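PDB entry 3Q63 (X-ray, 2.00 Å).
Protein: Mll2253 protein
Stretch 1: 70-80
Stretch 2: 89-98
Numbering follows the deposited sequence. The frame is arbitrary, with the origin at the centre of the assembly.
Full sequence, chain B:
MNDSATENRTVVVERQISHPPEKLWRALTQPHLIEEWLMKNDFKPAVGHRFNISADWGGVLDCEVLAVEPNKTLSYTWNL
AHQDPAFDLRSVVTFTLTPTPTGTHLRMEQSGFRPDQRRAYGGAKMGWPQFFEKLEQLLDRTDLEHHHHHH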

ATOM      1  N   PRO B  70     -14.051  -5.895  23.569  1.00 25.38           N
ATOM      2  CA  PRO B  70     -14.309  -4.458  23.648  1.00 26.01           C
ATOM      3  C   PRO B  70     -13.376  -3.658  24.538  1.00 27.06           C
ATOM      4  O   PRO B  70     -13.187  -3.962  25.719  1.00 25.14           O
ATOM      5  N   ASN B  71     -12.778  -2.636  23.932  1.00 27.96           N
ATOM      6  CA  ASN B  71     -11.853  -1.736  24.603  1.00 27.92           C
ATOM      7  C   ASN B  71     -10.624  -2.428  25.164  1.00 26.90           C
ATOM      8  O   ASN B  71      -9.830  -1.794  25.851  1.00 29.00           O
ATOM      9  N   LYS B  72     -10.446  -3.714  24.874  1.00 26.28           N
ATOM     10  CA  LYS B  72      -9.288  -4.425  25.416  1.00 26.01           C
ATOM     11  C   LYS B  72      -8.415  -5.166  24.410  1.00 24.56           C
ATOM     12  O   LYS B  72      -7.206  -4.924  24.340  1.00 24.97           O
ATOM     13  N   THR B  73      -9.022  -6.064  23.638  1.00 21.63           N
ATOM     14  CA  THR B  73      -8.276  -6.852  22.663  1.00 21.29           C
ATOM     15  C   THR B  73      -8.982  -6.996  21.319  1.00 19.78           C
ATOM     16  O   THR B  73     -10.207  -7.094  21.247  1.00 18.11           O
ATOM     17  N   LEU B  74      -8.188  -7.026  20.255  1.00 15.35           N
ATOM     18  CA  LEU B  74      -8.704  -7.186  18.911  1.00 16.34           C
ATOM     19  C   LEU B  74      -7.668  -7.922  18.069  1.00 16.46           C
ATOM     20  O   LEU B  74      -6.514  -7.504  17.990  1.00 17.28           O
ATOM     21  N   SER B  75      -8.074  -9.019  17.445  1.00 16.82           N
ATOM     22  CA  SER B  75      -7.151  -9.773  16.606  1.00 18.22           C
ATOM     23  C   SER B  75      -7.815 -10.230  15.325  1.00 16.50           C
ATOM     24  O   SER B  75      -9.007 -10.533  15.304  1.00 16.62           O
ATOM     25  N   TYR B  76      -7.033 -10.252  14.251  1.00 15.93           N
ATOM     26  CA  TYR B  76      -7.505 -10.705  12.950  1.00 14.74           C
ATOM     27  C   TYR B  76      -6.346 -11.123  12.062  1.00 15.65           C
ATOM     28  O   TYR B  76      -5.210 -10.661  12.254  1.00 14.75           O
ATOM     29  N   THR B  77      -6.629 -12.011  11.108  1.00 15.50           N
ATOM     30  CA  THR B  77      -5.608 -12.482  10.175  1.00 15.24           C
ATOM     31  C   THR B  77      -5.255 -11.341   9.239  1.00 14.85           C
ATOM     32  O   THR B  77      -6.052 -10.427   9.011  1.00 13.10           O
ATOM     33  N   TRP B  78      -4.050 -11.427   8.696  1.00 13.82           N
ATOM     34  CA  TRP B  78      -3.492 -10.422   7.805  1.00 14.30           C
ATOM     35  C   TRP B  78      -2.701 -11.261   6.809  1.00 14.61           C
ATOM     36  O   TRP B  78      -1.505 -11.499   6.994  1.00 15.94           O
ATOM     37  N   ASN B  79      -3.391 -11.716   5.762  1.00 14.62           N
ATOM     38  CA  ASN B  79      -2.804 -12.602   4.757  1.00 15.38           C
ATOM     39  C   ASN B  79      -2.836 -12.142   3.321  1.00 18.37           C
ATOM     40  O   ASN B  79      -3.643 -11.305   2.925  1.00 16.79           O
ATOM     41  N   LEU B  80      -1.974 -12.758   2.525  1.00 18.90           N
ATOM     42  CA  LEU B  80      -1.917 -12.462   1.105  1.00 21.75           C
ATOM     43  C   LEU B  80      -1.374 -13.716   0.418  1.00 21.29           C
ATOM     44  O   LEU B  80      -0.219 -14.093   0.613  1.00 22.85           O
ATOM     45  N   LEU B  89       2.108 -14.149   2.354  1.00 26.39           N
ATOM     46  CA  LEU B  89       2.000 -13.789   3.765  1.00 24.91           C
ATOM     47  C   LEU B  89       0.837 -14.415   4.513  1.00 23.88           C
ATOM     48  O   LEU B  89      -0.295 -14.434   4.041  1.00 24.25           O
ATOM     49  N   ARG B  90       1.137 -14.923   5.700  1.00 23.39           N
ATOM     50  CA  ARG B  90       0.143 -15.540   6.563  1.00 24.02           C
ATOM     51  C   ARG B  90       0.492 -15.077   7.973  1.00 22.57           C
ATOM     52  O   ARG B  90       1.510 -15.486   8.543  1.00 18.85           O
ATOM     53  N   SER B  91      -0.341 -14.216   8.543  1.00 19.26           N
ATOM     54  CA  SER B  91      -0.031 -13.706   9.872  1.00 18.74           C
ATOM     55  C   SER B  91      -1.255 -13.295  10.669  1.00 17.85           C
ATOM     56  O   SER B  91      -2.365 -13.186  10.140  1.00 17.23           O
ATOM     57  N   VAL B  92      -1.028 -13.057  11.953  1.00 16.74           N
ATOM     58  CA  VAL B  92      -2.082 -12.631  12.855  1.00 15.93           C
ATOM     59  C   VAL B  92      -1.669 -11.321  13.514  1.00 16.22           C
ATOM     60  O   VAL B  92      -0.572 -11.211  14.064  1.00 17.68           O
ATOM     61  N   VAL B  93      -2.551 -10.334  13.445  1.00 14.35           N
ATOM     62  CA  VAL B  93      -2.312  -9.035  14.045  1.00 15.11           C
ATOM     63  C   VAL B  93      -3.209  -8.936  15.275  1.00 15.71           C
ATOM     64  O   VAL B  93      -4.420  -9.113  15.166  1.00 14.06           O
ATOM     65  N   THR B  94      -2.622  -8.669  16.440  1.00 17.10           N
ATOM     66  CA  THR B  94      -3.400  -8.547  17.677  1.00 17.23           C
ATOM     67  C   THR B  94      -3.085  -7.225  18.380  1.00 17.66           C
ATOM     68  O   THR B  94      -1.922  -6.906  18.628  1.00 17.58           O
ATOM     69  N   PHE B  95      -4.126  -6.454  18.684  1.00 16.86           N
ATOM     70  CA  PHE B  95      -3.972  -5.170  19.374  1.00 17.20           C
ATOM     71  C   PHE B  95      -4.360  -5.372  20.831  1.00 17.23           C
ATOM     72  O   PHE B  95      -5.340  -6.054  21.123  1.00 18.30           O
ATOM     73  N   THR B  96      -3.591  -4.789  21.743  1.00 17.47           N
ATOM     74  CA  THR B  96      -3.889  -4.905  23.163  1.00 16.24           C
ATOM     75  C   THR B  96      -3.917  -3.505  23.767  1.00 16.89           C
ATOM     76  O   THR B  96      -2.937  -2.757  23.688  1.00 15.99           O
ATOM     77  N   LEU B  97      -5.067  -3.149  24.333  1.00 15.67           N
ATOM     78  CA  LEU B  97      -5.268  -1.843  24.938  1.00 16.61           C
ATOM     79  C   LEU B  97      -5.204  -1.967  26.456  1.00 17.89           C
ATOM     80  O   LEU B  97      -5.909  -2.782  27.055  1.00 17.05           O
ATOM     81  N   THR B  98      -4.343  -1.165  27.071  1.00 18.75           N
ATOM     82  CA  THR B  98      -4.189  -1.180  28.519  1.00 20.73           C
ATOM     83  C   THR B  98      -4.399   0.244  29.020  1.00 20.02           C
ATOM     84  O   THR B  98      -3.630   1.140  28.698  1.00 21.00           O
TER

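Residues 70-80 and 89-98 of the Mll2253 protein pair as neighbouring antiparallel strands, held by a ladder of main-chain hydrogen bonds and lined by an aromatic and aliphatic layer on one face and a row of small, largely hydroxyl-bearing side chains on the other. The strand axes run at 173° and approach to 4.6 Å, and the contact buries 866 Å² in total.

The backbone sets the register on which the side chains rest. Leu74 faces Phe95 in a hydrogen-bonded pair, with Phe95 N to Leu74 O at 2.7 Å and Leu74 N to Phe95 O at 3.1 Å; Tyr76 and Val93 repeat the pattern two residues on. Because side chains alternate along a strand, these four residues project together from one face, and all are buried. Leu74 (chi1 t, chi2 p) brings CD2 to 4.3 Å from CD2 of Phe95, whose chi1 is m. Tyr76 adopts the p rotamer, and the end of its side chain comes nearer to the opposing strand than its CA-to-CB direction alone would suggest. Its OH lies 3.4 Å from CE2 of Phe95, at the edge of the phenylalanine ring, while the two rings meet obliquely, with centroids 6.0 Å apart and planes at 51°. Tyr76 CE2 also reaches CB of Val93 at 4.5 Å.

The hydrophobic packing continues through Trp78, whose CA-to-CB bond points toward the second stretch. With chi1 t and chi2 at -74°, the indole places CE3 3.6 Å from CG2 of Val93 (chi1 t), and CD1 lies 3.8 Å from CD2 of Leu89, which sits at the ring edge. Trp78 thus touches both Val93 and Leu89. Beyond it, Leu80 and Leu89, both t at chi1, approach at their CB atoms (4.3 Å). At the other end of the contact, the CA-to-CB bond of Leu97 (chi1 m, chi2 p) points toward the first stretch, and its CB packs 3.5 Å from the main-chain O of Asn71.

The other face carries Thr73, Ser75 and Thr77 across from Thr96, Thr94 and Val92. At its centre, Ser75 (chi1 t) and Thr94 (chi1 m) form a side-chain hydrogen bond, OG to OG1 at 2.9 Å, in which either hydroxyl could donate. The close CA spacing of this non-hydrogen-bonded pair, 4.1 Å, helps bring the two hydroxyls within reach. Ser75 OG also lies 3.2 Å from CG1 of Val92 (chi1 t), and the methyls of Thr73 and Thr94 meet diagonally, CG2 to CG2 at 3.9 Å. The hydroxyl of Thr77 is satisfied elsewhere in the structure.

Ser91, in the p rotamer, supplies the second side-chain polar contact: its OG donates to Trp78 O at 2.8 Å. This hydroxyl reinforces a place where the backbone ladder slackens, since the bond from Ser91 N to the same Trp78 O is weak at 3.3 Å. In contrast, Trp78 N binds Ser91 O firmly at 2.8 Å.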

ATOM      1  CB  PRO B  70     -15.763  -4.407  24.087  1.00 27.34           C
ATOM      2  CG  PRO B  70     -16.344  -5.546  23.327  1.00 26.87           C
ATOM      3  CD  PRO B  70     -15.322  -6.642  23.576  1.00 25.69           C
ATOM      4  CB  ASN B  71     -12.569  -0.984  25.727  1.00 28.08           C
ATOM      5  CG  ASN B  71     -13.842  -0.310  25.257  1.00 30.43           C
ATOM      6  OD1 ASN B  71     -13.864   0.360  24.223  1.00 31.31           O
ATOM      7  ND2 ASN B  71     -14.912  -0.480  26.021  1.00 31.17           N
ATOM      8  CB  LYS B  72      -9.743  -5.403  26.503  1.00 28.38           C
ATOM      9  CG  LYS B  72     -10.376  -4.732  27.714  1.00 31.41           C
ATOM     10  CD  LYS B  72     -10.803  -5.754  28.758  1.00 33.52           C
ATOM     11  CE  LYS B  72     -11.394  -5.076  29.990  1.00 35.06           C
ATOM     12  NZ  LYS B  72     -11.740  -6.069  31.048  1.00 37.48           N
ATOM     13  CB  THR B  73      -8.002  -8.276  23.201  1.00 21.61           C
ATOM     14  OG1 THR B  73      -7.427  -8.190  24.510  1.00 28.07           O
ATOM     15  CG2 THR B  73      -7.041  -9.017  22.288  1.00 26.52           C
ATOM     16  CB  LEU B  74      -9.009  -5.823  18.284  1.00 13.86           C
ATOM     17  CG  LEU B  74      -9.439  -5.820  16.810  1.00 16.82           C
ATOM     18  CD1 LEU B  74     -10.697  -6.657  16.627  1.00 16.57           C
ATOM     19  CD2 LEU B  74      -9.676  -4.389  16.357  1.00 15.48           C
ATOM     20  CB  SER B  75      -6.611 -10.992  17.360  1.00 18.77           C
ATOM     21  OG  SER B  75      -5.787 -11.784  16.520  1.00 23.42           O
ATOM     22  CB  TYR B  76      -8.350  -9.633  12.233  1.00 14.54           C
ATOM     23  CG  TYR B  76      -7.808  -8.210  12.184  1.00 13.38           C
ATOM     24  CD1 TYR B  76      -8.298  -7.234  13.053  1.00 15.22           C
ATOM     25  CD2 TYR B  76      -6.881  -7.818  11.214  1.00 14.57           C
ATOM     26  CE1 TYR B  76      -7.888  -5.901  12.958  1.00 16.52           C
ATOM     27  CE2 TYR B  76      -6.463  -6.487  11.109  1.00 14.72           C
ATOM     28  CZ  TYR B  76      -6.973  -5.534  11.984  1.00 17.07           C
ATOM     29  OH  TYR B  76      -6.573  -4.215  11.881  1.00 13.87           O
ATOM     30  CB  THR B  77      -6.098 -13.676   9.308  1.00 15.12           C
ATOM     31  OG1 THR B  77      -7.357 -13.341   8.712  1.00 17.85           O
ATOM     32  CG2 THR B  77      -6.241 -14.949  10.142  1.00 14.99           C
ATOM     33  CB  TRP B  78      -2.592  -9.525   8.649  1.00 14.32           C
ATOM     34  CG  TRP B  78      -1.933  -8.398   7.974  1.00 16.02           C
ATOM     35  CD1 TRP B  78      -0.873  -8.455   7.111  1.00 15.13           C
ATOM     36  CD2 TRP B  78      -2.202  -7.012   8.190  1.00 17.26           C
ATOM     37  NE1 TRP B  78      -0.462  -7.185   6.789  1.00 15.95           N
ATOM     38  CE2 TRP B  78      -1.261  -6.282   7.438  1.00 17.14           C
ATOM     39  CE3 TRP B  78      -3.148  -6.317   8.954  1.00 17.98           C
ATOM     40  CZ2 TRP B  78      -1.237  -4.885   7.428  1.00 19.86           C
ATOM     41  CZ3 TRP B  78      -3.125  -4.926   8.945  1.00 20.37           C
ATOM     42  CH2 TRP B  78      -2.174  -4.225   8.185  1.00 20.21           C
ATOM     43  CB  ASN B  79      -3.507 -13.954   4.766  1.00 14.10           C
ATOM     44  CG  ASN B  79      -3.561 -14.585   6.135  1.00 18.70           C
ATOM     45  OD1 ASN B  79      -2.729 -14.316   7.005  1.00 16.51           O
ATOM     46  ND2 ASN B  79      -4.536 -15.463   6.325  1.00 18.36           N
ATOM     47  CB  LEU B  80      -1.020 -11.241   0.881  1.00 22.24           C
ATOM     48  CG  LEU B  80      -1.060 -10.567  -0.483  1.00 26.38           C
ATOM     49  CD1 LEU B  80      -0.883  -9.062  -0.325  1.00 27.05           C
ATOM     50  CD2 LEU B  80       0.027 -11.161  -1.352  1.00 24.71           C
ATOM     51  CB  LEU B  89       1.923 -12.263   3.892  1.00 24.52           C
ATOM     52  CG  LEU B  89       1.976 -11.605   5.275  1.00 26.40           C
ATOM     53  CD1 LEU B  89       3.266 -11.986   5.996  1.00 25.51           C
ATOM     54  CD2 LEU B  89       1.898 -10.095   5.102  1.00 23.85           C
ATOM     55  CB  ARG B  90       0.239 -17.059   6.462  1.00 28.65           C
ATOM     56  CG  ARG B  90      -0.792 -17.799   7.275  1.00 34.07           C
ATOM     57  CD  ARG B  90      -0.627 -19.296   7.102  1.00 38.96           C
ATOM     58  NE  ARG B  90      -1.625 -20.042   7.864  1.00 43.79           N
ATOM     59  CZ  ARG B  90      -1.687 -20.068   9.192  1.00 44.77           C
ATOM     60  NH1 ARG B  90      -2.633 -20.772   9.794  1.00 44.20           N
ATOM     61  NH2 ARG B  90      -0.798 -19.397   9.917  1.00 46.43           N
ATOM     62  CB  SER B  91       0.902 -12.504   9.744  1.00 19.90           C
ATOM     63  OG  SER B  91       0.215 -11.404   9.169  1.00 23.22           O
ATOM     64  CB  VAL B  92      -2.346 -13.666  13.974  1.00 13.67           C
ATOM     65  CG1 VAL B  92      -3.384 -13.123  14.943  1.00 12.50           C
ATOM     66  CG2 VAL B  92      -2.822 -14.969  13.368  1.00 15.25           C
ATOM     67  CB  VAL B  93      -2.679  -7.878  13.073  1.00 14.11           C
ATOM     68  CG1 VAL B  93      -2.641  -6.545  13.813  1.00 15.00           C
ATOM     69  CG2 VAL B  93      -1.702  -7.841  11.893  1.00 14.82           C
ATOM     70  CB  THR B  94      -3.112  -9.727  18.660  1.00 16.96           C
ATOM     71  OG1 THR B  94      -3.492 -10.968  18.052  1.00 17.58           O
ATOM     72  CG2 THR B  94      -3.906  -9.550  19.957  1.00 16.59           C
ATOM     73  CB  PHE B  95      -4.899  -4.107  18.773  1.00 18.17           C
ATOM     74  CG  PHE B  95      -4.621  -3.798  17.331  1.00 18.64           C
ATOM     75  CD1 PHE B  95      -3.624  -2.888  16.977  1.00 19.68           C
ATOM     76  CD2 PHE B  95      -5.344  -4.430  16.324  1.00 16.46           C
ATOM     77  CE1 PHE B  95      -3.355  -2.611  15.635  1.00 19.71           C
ATOM     78  CE2 PHE B  95      -5.083  -4.162  14.978  1.00 15.58           C
ATOM     79  CZ  PHE B  95      -4.085  -3.251  14.635  1.00 14.88           C
ATOM     80  CB  THR B  96      -2.843  -5.789  23.891  1.00 17.84           C
ATOM     81  OG1 THR B  96      -2.809  -7.082  23.271  1.00 17.93           O
ATOM     82  CG2 THR B  96      -3.213  -5.967  25.369  1.00 15.69           C
ATOM     83  CB  LEU B  97      -6.626  -1.258  24.518  1.00 16.45           C
ATOM     84  CG  LEU B  97      -6.798  -0.868  23.045  1.00 21.16           C
ATOM     85  CD1 LEU B  97      -6.764  -2.114  22.164  1.00 20.54           C
ATOM     86  CD2 LEU B  97      -8.104  -0.129  22.858  1.00 20.36           C
ATOM     87  CB  THR B  98      -2.777  -1.657  28.936  1.00 20.33           C
ATOM     88  OG1 THR B  98      -2.532  -2.960  28.397  1.00 19.49           O
ATOM     89  CG2 THR B  98      -2.658  -1.711  30.463  1.00 20.22           C
TER